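Local coordinates for putative exported protein (Bordetella pertussis Tohama I, PDB 2PFZ) that binds pyroglutamic acid as an extracytoplasmic solute receptor, probably delivering it to a tripartite ATP-independent periplasmic (TRAP) transporter, at residues 63-66 / 67-70; 93-96 / 97-100; 293-296 / 297-301. All coordinates share one frame; numbering follows the deposited sequence.

Contact 1: residues 63-66 / 67-70; sequences EILL and TNFA
Ile64 and Phe69 meet where strand 61-65, paired with strand 207-213, runs out into a short 3-10 turn, close to the pyroglutamic acid pocket of this DctP-type periplasmic binding protein. The tight part of the contact is apolar. Ile64 CB lies 3.8 Å from Phe69 CE2, and CG2 and CD1 of the same isoleucine close on that side of the ring, which they approach obliquely. CG1 of Ile64 stands between its own backbone N and carbonyl carbon (chi1 59°), and this carries CD1 over to Phe69 CD2. Lys51 of helix 50-55 touches both side chains, so the pair packs against that helix. The turn itself is drawn together by two backbone bonds: Asn68 N donates to Leu65 O at 3.0 Å, and Phe69 N donates to Leu66 O, also at 3.0 Å. The second carbonyl oxygen additionally lies at the edge of the Phe69 ring, near its plane.

The polar side, where Asn68 is partly exposed, is joined through water. Leu65, with CG anti to its backbone N (chi1 174°), brings CG to 3.6 Å from Thr67 OG1 and crosses the Asn68 side chain at about a right angle. The leucine also touches Tyr144, a residue of the pocket. Asn68 ND2 is hydrogen-bonded to the carbonyl oxygen of Tyr144, tying the turn to a second pocket-side segment, while its OD1 is linked to the strand by one ordered water. That water accepts from Leu65 N at 3.0 Å and donates to Asn68 OD1 at 3.1 Å.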
loop_
_atom_site.group_PDB
_atom_site.type_symbol
_atom_site.label_atom_id
_atom_site.label_comp_id
_atom_site.label_asym_id
_atom_site.label_seq_id
_atom_site.Cartn_x
_atom_site.Cartn_y
_atom_site.Cartn_z
ATOM N N GLU A 63 4.643 4.094 -9.543
ATOM C CA GLU A 63 3.854 3.824 -8.339
ATOM C C GLU A 63 4.546 2.776 -7.456
ATOM O O GLU A 63 4.914 1.670 -7.931
ATOM C CB GLU A 63 2.457 3.330 -8.717
ATOM C CG GLU A 63 1.560 3.258 -7.486
ATOM C CD GLU A 63 0.459 2.254 -7.588
ATOM O OE1 GLU A 63 0.680 1.121 -8.111
ATOM O OE2 GLU A 63 -0.628 2.604 -7.086
ATOM N N ILE A 64 4.741 3.121 -6.185
ATOM C CA ILE A 64 5.326 2.195 -5.222
ATOM C C ILE A 64 4.356 1.955 -4.052
ATOM O O ILE A 64 3.393 2.702 -3.886
ATOM C CB ILE A 64 6.675 2.701 -4.621
ATOM C CG1 ILE A 64 6.498 4.052 -3.907
ATOM C CG2 ILE A 64 7.825 2.732 -5.677
ATOM C CD1 ILE A 64 7.482 4.258 -2.773
ATOM N N LEU A 65 4.622 0.904 -3.277
ATOM C CA LEU A 65 3.974 0.655 -1.995
ATOM C C LEU A 65 4.985 1.129 -0.976
ATOM O O LEU A 65 6.104 0.588 -0.924
ATOM C CB LEU A 65 3.770 -0.846 -1.789
ATOM C CG LEU A 65 3.219 -1.266 -0.424
ATOM C CD1 LEU A 65 1.771 -0.886 -0.343
ATOM C CD2 LEU A 65 3.458 -2.781 -0.224
ATOM N N LEU A 66 4.623 2.126 -0.176
ATOM C CA LEU A 66 5.623 2.754 0.711
ATOM C C LEU A 66 6.327 1.729 1.584
ATOM O O LEU A 66 7.550 1.758 1.726
ATOM C CB LEU A 66 4.982 3.827 1.596
ATOM C CG LEU A 66 4.394 5.043 0.878
ATOM C CD1 LEU A 66 3.569 5.914 1.807
ATOM C CD2 LEU A 66 5.517 5.832 0.230
ATOM N N THR A 67 5.551 0.838 2.197
ATOM C CA THR A 67 6.104 -0.139 3.135
ATOM C C THR A 67 7.100 -1.145 2.528
ATOM O O THR A 67 7.813 -1.802 3.267
ATOM C CB THR A 67 5.003 -0.877 3.972
ATOM O OG1 THR A 67 3.948 -1.349 3.119
ATOM C CG2 THR A 67 4.437 0.046 5.048
ATOM N N ASN A 68 7.147 -1.272 1.196
ATOM C CA ASN A 68 8.191 -2.093 0.578
ATOM C C ASN A 68 9.579 -1.558 0.886
ATOM O O ASN A 68 10.583 -2.292 0.754
ATOM C CB ASN A 68 8.028 -2.183 -0.939
ATOM C CG ASN A 68 7.190 -3.360 -1.379
ATOM O OD1 ASN A 68 6.589 -3.334 -2.474
ATOM N ND2 ASN A 68 7.166 -4.418 -0.562
ATOM N N PHE A 69 9.639 -0.288 1.306
ATOM C CA PHE A 69 10.913 0.395 1.482
ATOM C C PHE A 69 11.271 0.664 2.941
ATOM O O PHE A 69 12.202 1.403 3.253
ATOM C CB PHE A 69 10.965 1.611 0.512
ATOM C CG PHE A 69 10.750 1.186 -0.903
ATOM C CD1 PHE A 69 11.800 0.618 -1.631
ATOM C CD2 PHE A 69 9.479 1.189 -1.463
ATOM C CE1 PHE A 69 11.599 0.121 -2.900
ATOM C CE2 PHE A 69 9.268 0.710 -2.751
ATOM C CZ PHE A 69 10.318 0.171 -3.471
ATOM N N ALA A 70 10.587 -0.059 3.835
ATOM C CA ALA A 70 10.759 0.082 5.284
ATOM C C ALA A 70 12.184 -0.168 5.761
ATOM O O ALA A 70 12.630 0.451 6.750
ATOM C CB ALA A 70 9.758 -0.814 6.043
HETATM O O HOH W 1 6.441 -1.075 -4.522
#

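Contact 2: residues 93-96 / 97-100; sequences KLYQ and AQKP
Tyr95 and Lys99 form an i to i+4 side-chain contact along one alpha-helix, 88-107, of the DctP-type solute receptor, on a part of the helix that is buried on one side and reaches solvent on the other. The lysine runs obliquely past the tyrosine, its methylenes following the outer half of the ring. Lys99 CG is 3.7 Å from Tyr95 CE1, and Lys99 CE lies 3.4 Å from Tyr95 OH. Both side chains leave the helix with CG anti to the backbone N (chi1 170° for Tyr95), and the lysine chain stays extended to its ammonium group, which carries CG, CD and CE past the CE1-CZ-OH side of the ring. The phenol oxygen is hydrogen-bonded to Glu236, so the tyrosine also links this helix to the long helix 222-256; Lys99 meanwhile touches Leu113 of strand 111-118.

Beneath the side chains runs the usual helical backbone pattern, Ala97 N to Lys93 O and Gln98 N to Leu94 O. The next bond, Lys99 N to Tyr95 O, is weak at an N-H...O angle of 127°. Pro100 then has no N-H to offer, and the helix kinks there, with Pro100 CD 3.3 Å from Gln96 O. Farther round, Gln98 is buried, with both amide atoms bonded: NE2 donates to Val75 O and OE1 accepts from Lys207 NZ. Gln96 bends back at chi2 (-50°), which puts its OE1 3.4 Å above one face of the Tyr95 ring, offset toward the rim. One water joins the two polar ends, donating to Gln96 OE1 at 3.1 Å and accepting from Lys99 NZ at 2.9 Å.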
loop_
_atom_site.group_PDB
_atom_site.type_symbol
_atom_site.label_atom_id
_atom_site.label_comp_id
_atom_site.label_asym_id
_atom_site.label_seq_id
_atom_site.Cartn_x
_atom_site.Cartn_y
_atom_site.Cartn_z
ATOM N N LYS A 93 -5.103 11.199 8.281
ATOM C CA LYS A 93 -4.364 12.021 9.246
ATOM C C LYS A 93 -2.937 11.540 9.483
ATOM O O LYS A 93 -2.012 12.353 9.608
ATOM C CB LYS A 93 -5.150 12.100 10.547
ATOM C CG LYS A 93 -6.437 12.876 10.330
ATOM C CD LYS A 93 -7.369 12.893 11.497
ATOM C CE LYS A 93 -8.392 14.022 11.244
ATOM N NZ LYS A 93 -9.789 13.710 11.631
ATOM N N LEU A 94 -2.737 10.222 9.505
ATOM C CA LEU A 94 -1.379 9.682 9.633
ATOM C C LEU A 94 -0.563 10.108 8.438
ATOM O O LEU A 94 0.577 10.515 8.568
ATOM C CB LEU A 94 -1.387 8.147 9.737
ATOM C CG LEU A 94 -0.010 7.495 9.982
ATOM C CD1 LEU A 94 0.641 8.001 11.295
ATOM C CD2 LEU A 94 -0.182 5.959 10.010
ATOM N N TYR A 95 -1.161 9.988 7.260
ATOM C CA TYR A 95 -0.536 10.444 6.022
ATOM C C TYR A 95 -0.104 11.909 6.101
ATOM O O TYR A 95 1.040 12.237 5.763
ATOM C CB TYR A 95 -1.528 10.236 4.863
ATOM C CG TYR A 95 -1.147 10.876 3.518
ATOM C CD1 TYR A 95 0.193 11.032 3.119
ATOM C CD2 TYR A 95 -2.149 11.279 2.631
ATOM C CE1 TYR A 95 0.520 11.602 1.862
ATOM C CE2 TYR A 95 -1.829 11.864 1.378
ATOM C CZ TYR A 95 -0.505 12.021 1.017
ATOM O OH TYR A 95 -0.228 12.550 -0.234
ATOM N N GLN A 96 -1.017 12.793 6.493
ATOM C CA GLN A 96 -0.700 14.228 6.582
ATOM C C GLN A 96 0.463 14.521 7.523
ATOM O O GLN A 96 1.312 15.357 7.218
ATOM C CB GLN A 96 -1.950 15.020 6.976
ATOM C CG GLN A 96 -3.054 15.010 5.901
ATOM C CD GLN A 96 -2.557 15.376 4.500
ATOM O OE1 GLN A 96 -2.488 14.533 3.608
ATOM N NE2 GLN A 96 -2.238 16.633 4.299
ATOM N N ALA A 97 0.522 13.791 8.642
ATOM C CA ALA A 97 1.640 13.842 9.590
ATOM C C ALA A 97 2.973 13.356 8.953
ATOM O O ALA A 97 4.062 13.944 9.169
ATOM C CB ALA A 97 1.297 12.993 10.799
ATOM N N GLN A 98 2.873 12.302 8.150
ATOM C CA GLN A 98 4.048 11.671 7.516
ATOM C C GLN A 98 4.581 12.450 6.324
ATOM O O GLN A 98 5.779 12.417 6.016
ATOM C CB GLN A 98 3.627 10.289 7.000
ATOM C CG GLN A 98 4.684 9.446 6.311
ATOM C CD GLN A 98 4.076 8.176 5.687
ATOM O OE1 GLN A 98 2.920 8.183 5.262
ATOM N NE2 GLN A 98 4.865 7.094 5.620
ATOM N N LYS A 99 3.666 13.122 5.642
ATOM C CA LYS A 99 3.917 13.628 4.289
ATOM C C LYS A 99 5.160 14.528 4.198
ATOM O O LYS A 99 5.986 14.322 3.318
ATOM C CB LYS A 99 2.679 14.356 3.768
ATOM C CG LYS A 99 2.712 14.591 2.265
ATOM C CD LYS A 99 1.492 15.328 1.759
ATOM C CE LYS A 99 1.504 15.389 0.219
ATOM N NZ LYS A 99 0.294 16.077 -0.361
ATOM N N PRO A 100 5.307 15.516 5.102
ATOM C CA PRO A 100 6.489 16.392 4.968
ATOM C C PRO A 100 7.823 15.635 5.069
ATOM O O PRO A 100 8.804 15.964 4.377
ATOM C CB PRO A 100 6.333 17.394 6.131
ATOM C CG PRO A 100 4.873 17.321 6.512
ATOM C CD PRO A 100 4.456 15.914 6.246
HETATM O O HOH W 2 -2.265 15.205 0.608
#

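Contact 3: residues 293-296 / 297-301; sequences AMID and AYRKQ
The guanidinium of Arg299 has Ile295 against one face: the isoleucine CG1 sits 4.0 Å above the guanidinium plane, over its centre, and Ile295 CG2 comes within 4.0 Å of Arg299 NH1 on that same face. At the edge of the other flat group, the Tyr298 ring, lies the carbonyl oxygen of Ile295, near the ring plane. The phenol oxygen of Tyr298 is hydrogen-bonded to the carbonyl of Leu84, so the ring spans from this helix to the loop ahead of helix 88-107.

Arg299 reaches back over the preceding turn because its chain is extended from CG to NE after a first torsion that sets CG beside the backbone N (chi1 -70°). On the way its CG passes 3.2 Å from Ile295 O. Leu280 of helix 266-287 touches both Ile295 and Arg299, so the apolar packing continues onto a second helix. Asp296 carries the opposite charge, but its OD1 is 5.1 Å from Arg299 NH1 and is hydrogen-bonded instead to Gln292, one turn earlier.

The backbone bonds are regular up to Arg299 N, which donates to Ile295 O at 2.9 Å. The next, Lys300 N to Asp296 O, is weak, with an N-H...O angle of 126°, as the chain nears its end. On the inner side, Met294 packs against Val75, Leu78 and Phe101. Together these contacts describe an amphipathic C-terminal alpha-helix, with i to i+4 packing along it, laid against helix 88-107 of a DctP-type solute receptor.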
loop_
_atom_site.group_PDB
_atom_site.type_symbol
_atom_site.label_atom_id
_atom_site.label_comp_id
_atom_site.label_asym_id
_atom_site.label_seq_id
_atom_site.Cartn_x
_atom_site.Cartn_y
_atom_site.Cartn_z
ATOM N N ALA A 293 8.483 13.283 15.995
ATOM C CA ALA A 293 7.789 14.414 15.401
ATOM C C ALA A 293 6.579 13.943 14.612
ATOM O O ALA A 293 5.519 14.552 14.711
ATOM C CB ALA A 293 8.720 15.233 14.514
ATOM N N MET A 294 6.740 12.872 13.840
ATOM C CA MET A 294 5.633 12.346 13.033
ATOM C C MET A 294 4.519 11.882 13.947
ATOM O O MET A 294 3.362 12.204 13.740
ATOM C CB MET A 294 6.102 11.197 12.144
ATOM C CG MET A 294 6.835 11.689 10.885
ATOM S SD MET A 294 7.367 10.393 9.768
ATOM C CE MET A 294 9.099 10.270 10.229
ATOM N N ILE A 295 4.880 11.130 14.976
ATOM C CA ILE A 295 3.861 10.578 15.852
ATOM C C ILE A 295 3.142 11.695 16.628
ATOM O O ILE A 295 1.921 11.642 16.798
ATOM C CB ILE A 295 4.439 9.414 16.719
ATOM C CG1 ILE A 295 3.486 8.205 16.729
ATOM C CG2 ILE A 295 4.881 9.901 18.079
ATOM C CD1 ILE A 295 3.431 7.463 15.357
ATOM N N ASP A 296 3.882 12.723 17.052
ATOM C CA ASP A 296 3.268 13.877 17.703
ATOM C C ASP A 296 2.301 14.592 16.784
ATOM O O ASP A 296 1.170 14.880 17.195
ATOM C CB ASP A 296 4.311 14.853 18.273
ATOM C CG ASP A 296 5.080 14.279 19.471
ATOM O OD1 ASP A 296 4.712 13.213 20.023
ATOM O OD2 ASP A 296 6.059 14.911 19.889
ATOM N N ALA A 297 2.713 14.846 15.532
ATOM C CA ALA A 297 1.820 15.503 14.562
ATOM C C ALA A 297 0.576 14.681 14.287
ATOM O O ALA A 297 -0.506 15.230 14.123
ATOM C CB ALA A 297 2.547 15.823 13.243
ATOM N N TYR A 298 0.725 13.356 14.236
ATOM C CA TYR A 298 -0.427 12.482 14.016
ATOM C C TYR A 298 -1.405 12.555 15.196
ATOM O O TYR A 298 -2.635 12.555 15.018
ATOM C CB TYR A 298 0.050 11.048 13.819
ATOM C CG TYR A 298 -1.040 10.007 13.847
ATOM C CD1 TYR A 298 -2.098 10.056 12.932
ATOM C CD2 TYR A 298 -1.026 8.977 14.786
ATOM C CE1 TYR A 298 -3.114 9.104 12.956
ATOM C CE2 TYR A 298 -2.043 8.014 14.813
ATOM C CZ TYR A 298 -3.073 8.089 13.891
ATOM O OH TYR A 298 -4.092 7.154 13.877
ATOM N N ARG A 299 -0.838 12.585 16.395
ATOM C CA ARG A 299 -1.636 12.574 17.610
ATOM C C ARG A 299 -2.304 13.918 17.865
ATOM O O ARG A 299 -3.244 13.980 18.651
ATOM C CB ARG A 299 -0.802 12.127 18.820
ATOM C CG ARG A 299 -0.438 10.665 18.755
ATOM C CD ARG A 299 0.382 10.213 19.946
ATOM N NE ARG A 299 0.641 8.785 19.817
ATOM C CZ ARG A 299 1.656 8.129 20.368
ATOM N NH1 ARG A 299 2.553 8.762 21.129
ATOM N NH2 ARG A 299 1.768 6.825 20.153
ATOM N N LYS A 300 -1.835 14.964 17.179
ATOM C CA LYS A 300 -2.413 16.313 17.263
ATOM C C LYS A 300 -3.596 16.504 16.327
ATOM O O LYS A 300 -4.326 17.478 16.431
ATOM C CB LYS A 300 -1.392 17.370 16.871
ATOM C CG LYS A 300 -0.345 17.754 17.906
ATOM C CD LYS A 300 0.684 18.611 17.158
ATOM C CE LYS A 300 1.664 19.355 18.054
ATOM N NZ LYS A 300 2.378 20.337 17.197
ATOM N N GLN A 301 -3.780 15.609 15.377
ATOM C CA GLN A 301 -4.868 15.809 14.426
ATOM C C GLN A 301 -6.215 15.318 14.932
ATOM O O GLN A 301 -6.295 14.418 15.778
ATOM C CB GLN A 301 -4.517 15.198 13.087
ATOM C CG GLN A 301 -3.368 15.939 12.479
ATOM C CD GLN A 301 -2.980 15.388 11.179
ATOM O OE1 GLN A 301 -2.113 14.522 11.110
ATOM N NE2 GLN A 301 -3.626 15.864 10.114
ATOM O OXT GLN A 301 -7.244 15.833 14.506
#

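Overall arrangement
The three contacts follow one another along the chain and step outward from the centre of the chain, their centres about 7, 15 and 21 Å from it. In contact 1 the Leu65 side chain is about 4 Å from the bound pyroglutamic acid; in contact 2 the side chain of Gln98 is about 14 Å from it. Contacts 1 and 2 have centres about 15 Å apart and meet where Leu66 CD1 packs 4.2 Å from Gln98 OE1. Contacts 2 and 3 are closer neighbours, centres about 8 Å apart: Leu94 CA lies 3.4 Å from Tyr298 CD1, and Ala97 CB 3.5 Å from Tyr298 N. Contacts 1 and 3 do not touch, their nearest atoms being about 10 Å apart. Helix 88-107 thus lies between the pocket-side turn and the C-terminal helix.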